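Local coordinates for nuclear import protein MOG1 (Saccharomyces cerevisiae, PDB 1JHS) that binds the Ran GTPase Gsp1 and takes part in the Ran system for nuclear protein import and poly(A)+ mRNA export, at residues L70-A73 and W74-H77; D80-L84 and N85-K89. The protein carries 1 engineered substitution. All coordinates share one frame; numbering follows the deposited sequence.

Interaction 1: L70-A73 and W74-H77; sequences LKEA and WQFH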
loop_
_atom_site.group_PDB
_atom_site.type_symbol
_atom_site.label_atom_id
_atom_site.label_comp_id
_atom_site.label_asym_id
_atom_site.label_seq_id
_atom_site.Cartn_x
_atom_site.Cartn_y
_atom_site.Cartn_z
ATOM N N LEU A 70 -7.158 5.309 -15.757
ATOM C CA LEU A 70 -6.959 4.830 -14.402
ATOM C C LEU A 70 -5.597 4.168 -14.184
ATOM O O LEU A 70 -4.871 4.547 -13.265
ATOM C CB LEU A 70 -8.086 3.847 -14.025
ATOM C CG LEU A 70 -7.960 3.122 -12.680
ATOM C CD1 LEU A 70 -8.031 4.130 -11.512
ATOM C CD2 LEU A 70 -9.084 2.101 -12.572
ATOM N N LYS A 71 -5.257 3.172 -15.007
ATOM C CA LYS A 71 -3.970 2.479 -14.849
ATOM C C LYS A 71 -2.775 3.431 -15.014
ATOM O O LYS A 71 -1.764 3.310 -14.324
ATOM C CB LYS A 71 -3.842 1.322 -15.853
ATOM C CG LYS A 71 -2.454 0.682 -15.826
ATOM C CD LYS A 71 -2.399 -0.662 -16.499
ATOM C CE LYS A 71 -1.008 -1.280 -16.377
ATOM N NZ LYS A 71 -0.945 -2.567 -17.149
ATOM N N GLU A 72 -2.876 4.365 -15.952
ATOM C CA GLU A 72 -1.804 5.326 -16.157
ATOM C C GLU A 72 -1.629 6.210 -14.924
ATOM O O GLU A 72 -0.496 6.516 -14.528
ATOM C CB GLU A 72 -2.086 6.189 -17.393
ATOM C CG GLU A 72 -1.438 5.674 -18.649
ATOM C CD GLU A 72 -1.837 6.491 -19.879
ATOM O OE1 GLU A 72 -1.990 7.733 -19.765
ATOM O OE2 GLU A 72 -1.995 5.873 -20.958
ATOM N N ALA A 73 -2.739 6.611 -14.305
ATOM C CA ALA A 73 -2.670 7.435 -13.094
ATOM C C ALA A 73 -1.999 6.612 -11.977
ATOM O O ALA A 73 -1.187 7.121 -11.202
ATOM C CB ALA A 73 -4.076 7.864 -12.659
ATOM N N TRP A 74 -2.346 5.338 -11.911
ATOM C CA TRP A 74 -1.776 4.466 -10.889
ATOM C C TRP A 74 -0.269 4.340 -11.112
ATOM O O TRP A 74 0.526 4.484 -10.167
ATOM C CB TRP A 74 -2.465 3.098 -10.943
ATOM C CG TRP A 74 -1.899 2.069 -10.004
ATOM C CD1 TRP A 74 -2.221 1.889 -8.676
ATOM C CD2 TRP A 74 -0.957 1.050 -10.336
ATOM N NE1 TRP A 74 -1.536 0.796 -8.171
ATOM C CE2 TRP A 74 -0.755 0.266 -9.171
ATOM C CE3 TRP A 74 -0.256 0.712 -11.516
ATOM C CZ2 TRP A 74 0.126 -0.833 -9.144
ATOM C CZ3 TRP A 74 0.622 -0.386 -11.482
ATOM C CH2 TRP A 74 0.798 -1.140 -10.304
ATOM N N GLN A 75 0.141 4.094 -12.354
ATOM C CA GLN A 75 1.579 3.968 -12.641
ATOM C C GLN A 75 2.337 5.220 -12.237
ATOM O O GLN A 75 3.459 5.153 -11.746
ATOM C CB GLN A 75 1.800 3.687 -14.138
ATOM C CG GLN A 75 1.213 2.341 -14.583
ATOM C CD GLN A 75 1.384 2.101 -16.089
ATOM O OE1 GLN A 75 0.935 2.907 -16.916
ATOM N NE2 GLN A 75 2.035 1.015 -16.443
ATOM N N PHE A 76 1.717 6.375 -12.462
ATOM C CA PHE A 76 2.318 7.648 -12.116
ATOM C C PHE A 76 2.560 7.713 -10.609
ATOM O O PHE A 76 3.635 8.129 -10.157
ATOM C CB PHE A 76 1.378 8.793 -12.528
ATOM C CG PHE A 76 1.843 10.159 -12.073
ATOM C CD1 PHE A 76 2.688 10.922 -12.862
ATOM C CD2 PHE A 76 1.465 10.653 -10.822
ATOM C CE1 PHE A 76 3.160 12.159 -12.413
ATOM C CE2 PHE A 76 1.935 11.895 -10.363
ATOM C CZ PHE A 76 2.781 12.643 -11.159
ATOM N N HIS A 77 1.549 7.306 -9.826
ATOM C CA HIS A 77 1.678 7.353 -8.381
ATOM C C HIS A 77 2.646 6.326 -7.855
ATOM O O HIS A 77 3.296 6.558 -6.831
ATOM C CB HIS A 77 0.317 7.193 -7.711
ATOM C CG HIS A 77 -0.542 8.410 -7.840
ATOM N ND1 HIS A 77 -0.215 9.611 -7.246
ATOM C CD2 HIS A 77 -1.692 8.626 -8.519
ATOM C CE1 HIS A 77 -1.127 10.517 -7.558
ATOM N NE2 HIS A 77 -2.036 9.945 -8.330
#

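Interaction 2: D80-L84 and N85-K89; sequences DLTEL and NGTTK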
loop_
_atom_site.group_PDB
_atom_site.type_symbol
_atom_site.label_atom_id
_atom_site.label_comp_id
_atom_site.label_asym_id
_atom_site.label_seq_id
_atom_site.Cartn_x
_atom_site.Cartn_y
_atom_site.Cartn_z
ATOM N N ASP A 80 6.194 7.762 -8.298
ATOM C CA ASP A 80 6.555 8.708 -7.235
ATOM C C ASP A 80 7.032 8.004 -5.970
ATOM O O ASP A 80 7.942 8.485 -5.282
ATOM C CB ASP A 80 5.380 9.619 -6.891
ATOM C CG ASP A 80 5.150 10.683 -7.943
ATOM O OD1 ASP A 80 5.973 10.791 -8.870
ATOM O OD2 ASP A 80 4.144 11.423 -7.852
ATOM N N LEU A 81 6.417 6.875 -5.640
ATOM C CA LEU A 81 6.814 6.120 -4.452
ATOM C C LEU A 81 8.141 5.373 -4.637
ATOM O O LEU A 81 8.993 5.351 -3.740
ATOM C CB LEU A 81 5.741 5.088 -4.090
ATOM C CG LEU A 81 4.412 5.546 -3.493
ATOM C CD1 LEU A 81 3.392 4.403 -3.634
ATOM C CD2 LEU A 81 4.589 5.920 -2.006
ATOM N N THR A 82 8.318 4.737 -5.785
ATOM C CA THR A 82 9.526 3.966 -6.004
ATOM C C THR A 82 10.742 4.842 -6.277
ATOM O O THR A 82 11.840 4.542 -5.817
ATOM C CB THR A 82 9.330 2.986 -7.177
ATOM O OG1 THR A 82 8.901 3.720 -8.329
ATOM C CG2 THR A 82 8.257 1.931 -6.838
ATOM N N GLU A 83 10.553 5.927 -7.016
ATOM C CA GLU A 83 11.688 6.795 -7.337
ATOM C C GLU A 83 12.438 7.294 -6.117
ATOM O O GLU A 83 13.632 7.568 -6.192
ATOM C CB GLU A 83 11.252 7.996 -8.181
ATOM C CG GLU A 83 11.433 7.777 -9.664
ATOM C CD GLU A 83 11.290 9.048 -10.488
ATOM O OE1 GLU A 83 11.919 10.067 -10.101
ATOM O OE2 GLU A 83 10.571 9.032 -11.531
ATOM N N LEU A 84 11.743 7.419 -4.994
ATOM C CA LEU A 84 12.384 7.907 -3.780
ATOM C C LEU A 84 13.391 6.915 -3.198
ATOM O O LEU A 84 14.273 7.307 -2.414
ATOM C CB LEU A 84 11.331 8.224 -2.719
ATOM C CG LEU A 84 10.344 9.351 -3.035
ATOM C CD1 LEU A 84 9.527 9.621 -1.787
ATOM C CD2 LEU A 84 11.079 10.614 -3.468
ATOM N N ASN A 85 13.243 5.643 -3.568
ATOM C CA ASN A 85 14.109 4.568 -3.095
ATOM C C ASN A 85 15.295 4.337 -4.036
ATOM O O ASN A 85 16.085 3.416 -3.818
ATOM C CB ASN A 85 13.318 3.270 -3.017
ATOM C CG ASN A 85 12.108 3.367 -2.100
ATOM O OD1 ASN A 85 11.136 2.600 -2.249
ATOM N ND2 ASN A 85 12.161 4.291 -1.143
ATOM N N GLY A 86 15.401 5.158 -5.074
ATOM C CA GLY A 86 16.474 5.003 -6.040
ATOM C C GLY A 86 16.099 3.997 -7.121
ATOM O O GLY A 86 16.920 3.628 -7.960
ATOM N N THR A 87 14.848 3.551 -7.098
ATOM C CA THR A 87 14.381 2.603 -8.101
ATOM C C THR A 87 14.307 3.284 -9.467
ATOM O O THR A 87 13.800 4.399 -9.584
ATOM C CB THR A 87 12.987 2.090 -7.746
ATOM O OG1 THR A 87 13.064 1.344 -6.527
ATOM C CG2 THR A 87 12.435 1.184 -8.859
ATOM N N THR A 88 14.799 2.626 -10.507
ATOM C CA THR A 88 14.706 3.210 -11.848
ATOM C C THR A 88 13.770 2.413 -12.760
ATOM O O THR A 88 13.340 2.912 -13.808
ATOM C CB THR A 88 16.070 3.287 -12.506
ATOM O OG1 THR A 88 16.704 2.019 -12.363
ATOM C CG2 THR A 88 16.919 4.402 -11.844
ATOM N N LYS A 89 13.480 1.174 -12.384
ATOM C CA LYS A 89 12.546 0.344 -13.151
ATOM C C LYS A 89 11.872 -0.586 -12.169
ATOM O O LYS A 89 12.502 -1.103 -11.248
ATOM C CB LYS A 89 13.257 -0.501 -14.219
ATOM C CG LYS A 89 14.082 0.331 -15.188
ATOM C CD LYS A 89 14.624 -0.490 -16.347
ATOM C CE LYS A 89 15.419 0.436 -17.288
ATOM N NZ LYS A 89 15.701 -0.269 -18.555
HETATM O O HOH W 1 10.894 4.062 -10.172
HETATM O O HOH W 2 15.228 6.702 -8.884
#

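Interaction 1: L70-A73 and W74-H77
K71 and Q75, one helical turn apart, lay their side chains across each other at a slant on a partly exposed flank of the helix. The aliphatic part of the lysine does the touching: CE of K71 stands 3.8 Å from NE2 of Q75, and CG of K71 approaches CD of the same amide at 4.1 Å. Because CG of Q75 lies beside its own backbone N (chi1 -64°), the glutamine chain runs back over the preceding turn, bringing its CG to 3.1 Å from the carbonyl O of K71. The amide is thereby split between two neighbours, NE2 turned to the lysine chain and OE1 to E72, lying 3.7 Å from CA of E72 and 4.0 Å from its CG. An alanine in place of Q75 would probably leave the methylenes of K71 and E72 without the amide that lies against both, and the lysine chain freer to move.

Four backbone bonds of the alpha-helical i to i+4 pattern carry the helix through this segment, from the N of W74, Q75, F76 and H77 to the O of L70, K71, E72 and A73. On another side of the helix, CD2 of F76 sits over the centre of the H77 imidazole, 4.0 Å above its plane, while CD2 of H77 comes within 3.1 Å of A73 O.

The polar ends reach beyond the helix: K71 forms a salt bridge with E95, the indole NE1 of W74 bonds to V128 O, and H77 NE2 bonds to D139. L70, A73 and W74 pack on strand 124-133, and L70, K71 and W74 on strand 103-113, where the W74 and F104 rings meet; this first half of helix 70-83 thus lies against the large antiparallel sheet.

Interaction 2: D80-L84 and N85-K89
A Schellman motif ends helix 70-83 and turns the chain into strand 87-99, with T82 and T87 meeting across it. G86 is the residue that leaves helical geometry, its positive phi (86°) suiting a glycine, since a CB here would be jammed against the preceding carbonyl O. T82 O accepts N85 N at 2.9 Å and, weakly, T87 N at 3.4 Å. G86 N bonds to E83 O at 3.2 Å, closing a type I turn from E83 to G86. N85 CB stands 3.4 Å from T82 O, with CG beside its backbone N, and T87 CB comes within 3.3 Å of the same oxygen.

The two threonines approach through their beta carbons, T82 CB and T87 CB lying 3.8 Å apart. CG2 of T87, anti to its backbone N, comes 4.0 Å from T82 CB, while OG1 of T87 bonds to E110. The T82 hydroxyl faces V78 O and E79 O, two acceptors for its single proton. Water 1 joins T82 OG1, at 2.7 Å, to T87 O, and water 2 donates to both E83 O and T87 O, bridging helix and strand.

T82 rests on V108 of strand 103-113 and L81 on strand 138-147. At the end of the turn the G86 backbone hydrogen-bonds to K114, and T88 and K89 both face A112 in a classic beta bulge, starting 87-99 as an outermost strand of the seven-stranded sheet.

Interactions 1 and 2 follow one another along a single helix, 70-83, with their centres about 15 Å apart and V78 and E79 between them on that helix. Interaction 1 comes first and covers the opening turns of the helix; interaction 2 takes in its last turn and the passage to strand 87-99. Both lean on the same seven-stranded antiparallel sheet, sharing strand 103-113 as a neighbour: F104 and V108 meet the earlier turns, V108 also the last one. The salt bridge from K71 to E95 returns to strand 87-99, so the helix is tied to that strand by direct chain continuity and by this charged pair, all within the Ran-interacting Mog1 family region.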